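PDB 1IZ0: quinone oxidoreductase, which binds NADPH and probably catalyses the NADPH-dependent reduction of quinones. Local coordinates for residues G60-G65 with A106-F111; L130-A135 with A175-V180; R287-R292 with G296-R301. One frame throughout, in Å; residues are numbered along the deposited sequence.

Contact 1: G60-G65 with A106-F111; sequences GMEVVG and AFPVSF
Glu62 OE2 is gripped by two donors. The backbone N of Val109 gives it a bond of 2.7 Å, with an N-H...O angle of 157°. The donor comes from above the carboxylate, 53° out of its plane. Water 1 donates the second bond, also 2.7 Å to Glu62 OE2. The same water accepts from Ser110 N at 2.9 Å and donates weakly to Ala106 O. Two successive backbone N-H groups near the start of helix 108-120 are thus served, one by the carboxylate directly and one through the water.

The side chain reaches this far because it is stretched out. CG lies anti to the backbone N (chi1 -164°), and the chain stays extended beyond it. On the way it passes over Pro108, with Glu62 CG 3.9 Å from Pro108 CB. The proline ring also comes up to the carboxylate, with Pro108 CD 3.0 Å from Glu62 OE2. The Pro108 nitrogen is near too but has no hydrogen to give. The other oxygen, Glu62 OE1, rests 3.3 Å from CG2 of Val109. Because that methyl stands beside the Val109 backbone N, the N-H and the methyl can meet OE2 and OE1 of the same carboxylate.

Glu62 OE1 has its strong partner in a salt bridge to Lys297, and this lysine and the N-terminal end of the helix would both tend to stabilise a negative charge on the buried carboxylate. Strand 62-67 runs antiparallel between strands 27-37 and 70-75 of the mixed sheet, and Leu75 of strand 70-75 touches Glu62, Pro108 and Val109 alike. Further along the helix, Ser110 and Phe111 pack on Ala141 of helix 137-148, and Ser110 also touches Ala137, a residue that binds NADPH.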
loop_
_atom_site.group_PDB
_atom_site.type_symbol
_atom_site.label_atom_id
_atom_site.label_comp_id
_atom_site.label_asym_id
_atom_site.label_seq_id
_atom_site.Cartn_x
_atom_site.Cartn_y
_atom_site.Cartn_z
ATOM N N GLY A 60 -5.921 -7.627 10.285
ATOM C CA GLY A 60 -4.499 -7.315 10.293
ATOM C C GLY A 60 -3.698 -8.251 9.404
ATOM O O GLY A 60 -3.655 -9.458 9.645
HETATM N N MSE A 61 -3.049 -7.697 8.385
HETATM C CA MSE A 61 -2.269 -8.498 7.447
HETATM C C MSE A 61 -0.829 -8.037 7.314
HETATM O O MSE A 61 0.017 -8.781 6.829
HETATM C CB MSE A 61 -2.900 -8.448 6.057
HETATM C CG MSE A 61 -4.368 -8.817 5.996
HETATM SE SE MSE A 61 -4.991 -8.826 4.162
HETATM C CE MSE A 61 -4.311 -7.085 3.632
ATOM N N GLU A 62 -0.562 -6.802 7.722
ATOM C CA GLU A 62 0.774 -6.228 7.621
ATOM C C GLU A 62 1.346 -6.105 9.025
ATOM O O GLU A 62 1.017 -5.182 9.766
ATOM C CB GLU A 62 0.678 -4.865 6.946
ATOM C CG GLU A 62 1.984 -4.328 6.427
ATOM C CD GLU A 62 1.771 -3.206 5.428
ATOM O OE1 GLU A 62 0.636 -2.682 5.356
ATOM O OE2 GLU A 62 2.737 -2.847 4.722
ATOM N N VAL A 63 2.221 -7.041 9.373
ATOM C CA VAL A 63 2.794 -7.100 10.702
ATOM C C VAL A 63 4.296 -6.864 10.806
ATOM O O VAL A 63 5.049 -7.103 9.862
ATOM C CB VAL A 63 2.449 -8.475 11.338
ATOM C CG1 VAL A 63 3.334 -8.762 12.525
ATOM C CG2 VAL A 63 0.998 -8.480 11.770
ATOM N N VAL A 64 4.706 -6.376 11.971
ATOM C CA VAL A 64 6.107 -6.130 12.291
ATOM C C VAL A 64 6.304 -6.681 13.702
ATOM O O VAL A 64 5.509 -6.397 14.605
ATOM C CB VAL A 64 6.444 -4.633 12.272
ATOM C CG1 VAL A 64 7.837 -4.403 12.836
ATOM C CG2 VAL A 64 6.380 -4.119 10.847
ATOM N N GLY A 65 7.342 -7.486 13.894
ATOM C CA GLY A 65 7.561 -8.053 15.211
ATOM C C GLY A 65 8.901 -8.727 15.417
ATOM O O GLY A 65 9.760 -8.727 14.534
ATOM N N ALA A 106 4.641 0.386 7.807
ATOM C CA ALA A 106 4.082 1.152 6.700
ATOM C C ALA A 106 4.787 0.859 5.380
ATOM O O ALA A 106 4.520 1.518 4.371
ATOM C CB ALA A 106 4.186 2.640 7.008
ATOM N N PHE A 107 5.664 -0.137 5.377
ATOM C CA PHE A 107 6.422 -0.464 4.177
ATOM C C PHE A 107 5.950 -1.564 3.211
ATOM O O PHE A 107 5.729 -1.295 2.029
ATOM C CB PHE A 107 7.881 -0.744 4.573
ATOM C CG PHE A 107 8.696 -1.407 3.490
ATOM C CD1 PHE A 107 8.911 -2.778 3.503
ATOM C CD2 PHE A 107 9.230 -0.657 2.447
ATOM C CE1 PHE A 107 9.648 -3.400 2.490
ATOM C CE2 PHE A 107 9.967 -1.265 1.429
ATOM C CZ PHE A 107 10.176 -2.641 1.452
ATOM N N PRO A 108 5.792 -2.809 3.693
ATOM C CA PRO A 108 5.369 -3.941 2.849
ATOM C C PRO A 108 4.342 -3.715 1.744
ATOM O O PRO A 108 4.670 -3.732 0.552
ATOM C CB PRO A 108 4.901 -4.979 3.869
ATOM C CG PRO A 108 5.772 -4.698 5.049
ATOM C CD PRO A 108 5.742 -3.185 5.119
ATOM N N VAL A 109 3.090 -3.526 2.127
ATOM C CA VAL A 109 2.037 -3.341 1.133
ATOM C C VAL A 109 2.230 -2.161 0.182
ATOM O O VAL A 109 2.199 -2.337 -1.033
ATOM C CB VAL A 109 0.666 -3.203 1.813
ATOM C CG1 VAL A 109 -0.412 -2.935 0.766
ATOM C CG2 VAL A 109 0.360 -4.471 2.596
ATOM N N SER A 110 2.440 -0.969 0.728
ATOM C CA SER A 110 2.587 0.234 -0.098
ATOM C C SER A 110 3.734 0.185 -1.100
ATOM O O SER A 110 3.534 0.394 -2.301
ATOM C CB SER A 110 2.759 1.470 0.795
ATOM O OG SER A 110 1.710 1.562 1.748
ATOM N N PHE A 111 4.938 -0.094 -0.616
ATOM C CA PHE A 111 6.095 -0.129 -1.495
ATOM C C PHE A 111 6.114 -1.278 -2.484
ATOM O O PHE A 111 6.553 -1.105 -3.627
ATOM C CB PHE A 111 7.370 -0.089 -0.651
ATOM C CG PHE A 111 7.588 1.242 -0.001
ATOM C CD1 PHE A 111 8.505 2.146 -0.526
ATOM C CD2 PHE A 111 6.799 1.636 1.077
ATOM C CE1 PHE A 111 8.627 3.426 0.007
ATOM C CE2 PHE A 111 6.910 2.911 1.618
ATOM C CZ PHE A 111 7.824 3.810 1.081
HETATM O O HOH W 1 2.588 -0.462 3.535
#

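Contact 2: L130-A135 with A175-V180; sequences LVQAAA and ATYAEV. With SO4 (sulfate ion), chain B.
Tyr177 reaches Gln132 and Ala133 in the loop after strand 128-131. From CB, its ring leaves beside its own backbone N, anti to the carbonyl carbon (chi1 -64°); this brings the hydroxyl end close to Ala133. On one edge, CE1 of Tyr177 lies 4.2 Å from CB of Gln132. On the other, CE2 of Tyr177 is 3.5 Å from sulfate O3, which sits at the ring edge, in plane. Arg197 adds a cation-pi contact to the ring. At the tip, Tyr177 OH accepts a bent bond from Ala133 N (2.9 Å, 140°) and donates to sulfate O3 at 2.8 Å. A phenylalanine here would probably leave Ala133 N and the sulfate without their hydroxyl partner. Beyond the tyrosine, the contact is looser, with Leu130 CD2 and Val180 CG2 4.5 Å apart.

Ser158 and Lys162 also bond to the sulfate, an ion probably from the crystallisation liquor. Tyr177, Ser158 and Lys162 all bind NADPH, so its position is consistent with that of a phosphate group of the cofactor. The backbone N-H of Ala133 fixes the hydroxyl as acceptor on one side and leaves its proton for the anion.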
loop_
_atom_site.group_PDB
_atom_site.type_symbol
_atom_site.label_atom_id
_atom_site.label_comp_id
_atom_site.label_asym_id
_atom_site.label_seq_id
_atom_site.Cartn_x
_atom_site.Cartn_y
_atom_site.Cartn_z
ATOM N N LEU A 130 1.573 9.843 -13.130
ATOM C CA LEU A 130 0.628 10.532 -12.267
ATOM C C LEU A 130 0.348 9.647 -11.054
ATOM O O LEU A 130 0.012 8.469 -11.200
ATOM C CB LEU A 130 -0.666 10.813 -13.038
ATOM C CG LEU A 130 -1.887 11.451 -12.360
ATOM C CD1 LEU A 130 -2.651 10.394 -11.612
ATOM C CD2 LEU A 130 -1.461 12.584 -11.434
ATOM N N VAL A 131 0.517 10.205 -9.860
ATOM C CA VAL A 131 0.249 9.477 -8.624
ATOM C C VAL A 131 -0.917 10.171 -7.926
ATOM O O VAL A 131 -0.844 11.367 -7.636
ATOM C CB VAL A 131 1.465 9.482 -7.674
ATOM C CG1 VAL A 131 1.101 8.798 -6.350
ATOM C CG2 VAL A 131 2.637 8.770 -8.332
ATOM N N GLN A 132 -1.987 9.428 -7.660
ATOM C CA GLN A 132 -3.156 10.005 -7.012
ATOM C C GLN A 132 -3.102 9.786 -5.507
ATOM O O GLN A 132 -2.237 9.056 -5.017
ATOM C CB GLN A 132 -4.429 9.392 -7.596
ATOM C CG GLN A 132 -4.555 9.578 -9.098
ATOM C CD GLN A 132 -5.778 8.886 -9.660
ATOM O OE1 GLN A 132 -6.164 7.814 -9.193
ATOM N NE2 GLN A 132 -6.391 9.488 -10.673
ATOM N N ALA A 133 -4.021 10.417 -4.776
ATOM C CA ALA A 133 -4.045 10.293 -3.321
ATOM C C ALA A 133 -2.584 10.297 -2.881
ATOM O O ALA A 133 -2.168 9.506 -2.025
ATOM C CB ALA A 133 -4.728 8.978 -2.916
ATOM N N ALA A 134 -1.818 11.207 -3.478
ATOM C CA ALA A 134 -0.378 11.323 -3.240
ATOM C C ALA A 134 0.096 11.625 -1.822
ATOM O O ALA A 134 1.300 11.628 -1.565
ATOM C CB ALA A 134 0.210 12.341 -4.205
ATOM N N ALA A 135 -0.827 11.885 -0.902
ATOM C CA ALA A 135 -0.443 12.169 0.479
ATOM C C ALA A 135 -0.816 10.988 1.371
ATOM O O ALA A 135 -0.675 11.053 2.589
ATOM C CB ALA A 135 -1.131 13.440 0.969
ATOM N N ALA A 175 -0.692 18.689 -7.632
ATOM C CA ALA A 175 -1.908 19.408 -7.990
ATOM C C ALA A 175 -3.191 18.795 -7.446
ATOM O O ALA A 175 -3.240 17.611 -7.132
ATOM C CB ALA A 175 -1.996 19.517 -9.503
ATOM N N THR A 176 -4.234 19.612 -7.329
ATOM C CA THR A 176 -5.513 19.112 -6.852
ATOM C C THR A 176 -6.130 18.387 -8.042
ATOM O O THR A 176 -5.766 18.649 -9.192
ATOM C CB THR A 176 -6.446 20.251 -6.420
ATOM O OG1 THR A 176 -6.637 21.143 -7.522
ATOM C CG2 THR A 176 -5.853 21.019 -5.240
ATOM N N TYR A 177 -7.054 17.473 -7.779
ATOM C CA TYR A 177 -7.666 16.722 -8.863
ATOM C C TYR A 177 -8.249 17.606 -9.961
ATOM O O TYR A 177 -8.135 17.293 -11.144
ATOM C CB TYR A 177 -8.740 15.778 -8.306
ATOM C CG TYR A 177 -8.167 14.710 -7.397
ATOM C CD1 TYR A 177 -7.100 13.916 -7.816
ATOM C CD2 TYR A 177 -8.681 14.498 -6.116
ATOM C CE1 TYR A 177 -6.556 12.939 -6.987
ATOM C CE2 TYR A 177 -8.139 13.522 -5.274
ATOM C CZ TYR A 177 -7.077 12.746 -5.715
ATOM O OH TYR A 177 -6.524 11.779 -4.890
ATOM N N ALA A 178 -8.854 18.722 -9.579
ATOM C CA ALA A 178 -9.462 19.618 -10.556
ATOM C C ALA A 178 -8.455 20.191 -11.555
ATOM O O ALA A 178 -8.803 20.460 -12.711
ATOM C CB ALA A 178 -10.186 20.758 -9.835
ATOM N N GLU A 179 -7.212 20.376 -11.121
ATOM C CA GLU A 179 -6.196 20.943 -12.006
ATOM C C GLU A 179 -5.297 19.939 -12.728
ATOM O O GLU A 179 -4.472 20.330 -13.549
ATOM C CB GLU A 179 -5.347 21.965 -11.239
ATOM C CG GLU A 179 -5.057 21.588 -9.796
ATOM C CD GLU A 179 -4.554 22.767 -8.969
ATOM O OE1 GLU A 179 -5.141 23.863 -9.094
ATOM O OE2 GLU A 179 -3.586 22.598 -8.191
ATOM N N VAL A 180 -5.469 18.651 -12.442
ATOM C CA VAL A 180 -4.663 17.620 -13.092
ATOM C C VAL A 180 -4.763 17.662 -14.624
ATOM O O VAL A 180 -3.752 17.536 -15.325
ATOM C CB VAL A 180 -5.054 16.198 -12.586
ATOM C CG1 VAL A 180 -4.564 15.121 -13.571
ATOM C CG2 VAL A 180 -4.424 15.949 -11.217
HETATM S S SO4 B . -7.286 12.185 -1.363
HETATM O O1 SO4 B . -6.431 11.138 -0.458
HETATM O O2 SO4 B . -6.333 13.198 -1.774
HETATM O O3 SO4 B . -7.836 11.559 -2.373
HETATM O O4 SO4 B . -8.201 12.757 -0.405
#

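Contact 3: R287-R292 with G296-R301; sequences RALLDR and GKVVVR
Val298 meets Ala288 and Leu289 through plain apolar packing. One methyl does most of the work. CG2 of Val298 lies 4.0 Å from CB of Ala288. The same CG2 is 4.0 Å from CD2 of Leu289, so the methyl touches two successive residues. Leu289 CD2 also approaches the branch point, 4.1 Å from Val298 CB. With chi1 of Val298 at 175°, CG1 is anti to the backbone N, and it is CG2, beside that N, that faces Ala288 and Leu289. The leucine starts out less directly: its CB does not aim at the strand, but the end of the side chain comes nearer, through CD2.

The segments belong to a beta-alpha-beta unit: strand 273-278, helix 282-288 and strand 297-301, with the two strands parallel and paired. Phe277 of the first strand touches both Ala288 and Val298, and Leu37 of strand 27-37 touches both Leu289 and Val298. The contact therefore packs Ala288 and Leu289 against the strand that follows.

Backbone bonds link Arg287 to Asp291. Leu290 N donates to Arg287 O at 2.8 Å, and Asp291 N makes weak bonds to the carbonyls of Arg287 and Ala288.

The cofactor site is close. Arg292, in the same segment, binds NADPH, and the side chain of Leu289 lies about 5 Å from that of Phe39, another NADPH-binding residue.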
loop_
_atom_site.group_PDB
_atom_site.type_symbol
_atom_site.label_atom_id
_atom_site.label_comp_id
_atom_site.label_asym_id
_atom_site.label_seq_id
_atom_site.Cartn_x
_atom_site.Cartn_y
_atom_site.Cartn_z
ATOM N N ARG A 287 -11.347 3.404 11.566
ATOM C CA ARG A 287 -12.109 4.554 11.079
ATOM C C ARG A 287 -11.158 5.550 10.422
ATOM O O ARG A 287 -11.528 6.233 9.468
ATOM C CB ARG A 287 -12.868 5.241 12.224
ATOM C CG ARG A 287 -14.071 4.451 12.759
ATOM C CD ARG A 287 -14.889 5.265 13.773
ATOM N NE ARG A 287 -14.643 4.862 15.161
ATOM C CZ ARG A 287 -14.027 5.619 16.065
ATOM N NH1 ARG A 287 -13.589 6.829 15.732
ATOM N NH2 ARG A 287 -13.843 5.167 17.299
ATOM N N ALA A 288 -9.929 5.624 10.932
ATOM C CA ALA A 288 -8.933 6.530 10.380
ATOM C C ALA A 288 -8.642 6.171 8.926
ATOM O O ALA A 288 -8.194 7.014 8.147
ATOM C CB ALA A 288 -7.663 6.467 11.199
ATOM N N LEU A 289 -8.888 4.913 8.566
ATOM C CA LEU A 289 -8.677 4.455 7.199
ATOM C C LEU A 289 -9.697 5.143 6.303
ATOM O O LEU A 289 -9.470 5.320 5.108
ATOM C CB LEU A 289 -8.871 2.936 7.104
ATOM C CG LEU A 289 -7.825 2.046 7.780
ATOM C CD1 LEU A 289 -8.355 0.614 7.893
ATOM C CD2 LEU A 289 -6.521 2.097 6.981
ATOM N N LEU A 290 -10.824 5.532 6.893
ATOM C CA LEU A 290 -11.893 6.190 6.154
ATOM C C LEU A 290 -11.779 7.712 6.182
ATOM O O LEU A 290 -12.429 8.404 5.402
ATOM C CB LEU A 290 -13.249 5.763 6.714
ATOM C CG LEU A 290 -13.457 4.250 6.847
ATOM C CD1 LEU A 290 -14.888 3.963 7.287
ATOM C CD2 LEU A 290 -13.170 3.578 5.517
ATOM N N ASP A 291 -10.958 8.237 7.083
ATOM C CA ASP A 291 -10.785 9.679 7.168
ATOM C C ASP A 291 -9.818 10.162 6.093
ATOM O O ASP A 291 -8.603 10.032 6.234
ATOM C CB ASP A 291 -10.265 10.074 8.552
ATOM C CG ASP A 291 -9.812 11.516 8.609
ATOM O OD1 ASP A 291 -10.326 12.333 7.813
ATOM O OD2 ASP A 291 -8.949 11.836 9.457
ATOM N N ARG A 292 -10.365 10.716 5.017
ATOM C CA ARG A 292 -9.551 11.211 3.916
ATOM C C ARG A 292 -8.526 12.225 4.421
ATOM O O ARG A 292 -7.473 12.418 3.809
ATOM C CB ARG A 292 -10.449 11.848 2.848
ATOM N N GLY A 296 -0.415 9.520 5.160
ATOM C CA GLY A 296 0.470 8.431 5.511
ATOM C C GLY A 296 -0.270 7.178 5.934
ATOM O O GLY A 296 -1.485 7.071 5.774
ATOM N N LYS A 297 0.482 6.239 6.497
ATOM C CA LYS A 297 -0.030 4.949 6.938
ATOM C C LYS A 297 -0.655 4.947 8.327
ATOM O O LYS A 297 -0.103 5.533 9.260
ATOM C CB LYS A 297 1.118 3.938 6.946
ATOM C CG LYS A 297 0.693 2.504 7.165
ATOM C CD LYS A 297 0.285 1.875 5.840
ATOM C CE LYS A 297 0.184 0.364 5.956
ATOM N NZ LYS A 297 -0.040 -0.237 4.617
ATOM N N VAL A 298 -1.793 4.267 8.466
ATOM C CA VAL A 298 -2.451 4.143 9.765
ATOM C C VAL A 298 -1.787 2.942 10.414
ATOM O O VAL A 298 -1.780 1.853 9.851
ATOM C CB VAL A 298 -3.965 3.848 9.645
ATOM C CG1 VAL A 298 -4.547 3.599 11.036
ATOM C CG2 VAL A 298 -4.685 5.020 8.982
ATOM N N VAL A 299 -1.229 3.136 11.598
ATOM C CA VAL A 299 -0.536 2.065 12.287
ATOM C C VAL A 299 -1.034 1.828 13.707
ATOM O O VAL A 299 -1.308 2.771 14.443
ATOM C CB VAL A 299 0.981 2.372 12.358
ATOM C CG1 VAL A 299 1.698 1.317 13.208
ATOM C CG2 VAL A 299 1.565 2.427 10.950
ATOM N N VAL A 300 -1.149 0.558 14.082
ATOM C CA VAL A 300 -1.556 0.195 15.431
ATOM C C VAL A 300 -0.279 -0.283 16.125
ATOM O O VAL A 300 0.421 -1.169 15.626
ATOM C CB VAL A 300 -2.609 -0.933 15.436
ATOM C CG1 VAL A 300 -2.950 -1.316 16.869
ATOM C CG2 VAL A 300 -3.877 -0.462 14.710
ATOM N N ARG A 301 0.028 0.325 17.265
ATOM C CA ARG A 301 1.231 -0.002 18.022
ATOM C C ARG A 301 0.865 -0.781 19.278
ATOM O O ARG A 301 -0.021 -0.366 20.028
ATOM C CB ARG A 301 1.927 1.298 18.427
ATOM C CG ARG A 301 3.405 1.374 18.139
ATOM C CD ARG A 301 4.205 0.352 18.914
ATOM N NE ARG A 301 5.628 0.687 18.877
ATOM C CZ ARG A 301 6.585 -0.066 19.403
ATOM N NH1 ARG A 301 6.276 -1.206 20.003
ATOM N NH2 ARG A 301 7.847 0.328 19.342
#

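Along the chain the contacts come in series: 1, then 2, then 3. Contacts 1 and 3 share the mixed sheet of the GroES-like part, with centres about 13 Å apart. The Glu62-Lys297 salt bridge joins them, and Ala106 also packs on Lys297. Contact 2 lies in the parallel six-stranded sheet of the Rossmann-like nucleotide-binding part. Its centre is about 25 Å from the centre of contact 1 and about 20 Å from that of contact 3. Helix 108-120 leads on to strand 128-131, so the chain passes from contact 1 to contact 2. A probable hydrogen bond, Ala135 O to Gly296 N at 3.0 Å, ties the two parts together, and NADPH-binding residues lie in or beside all three contacts.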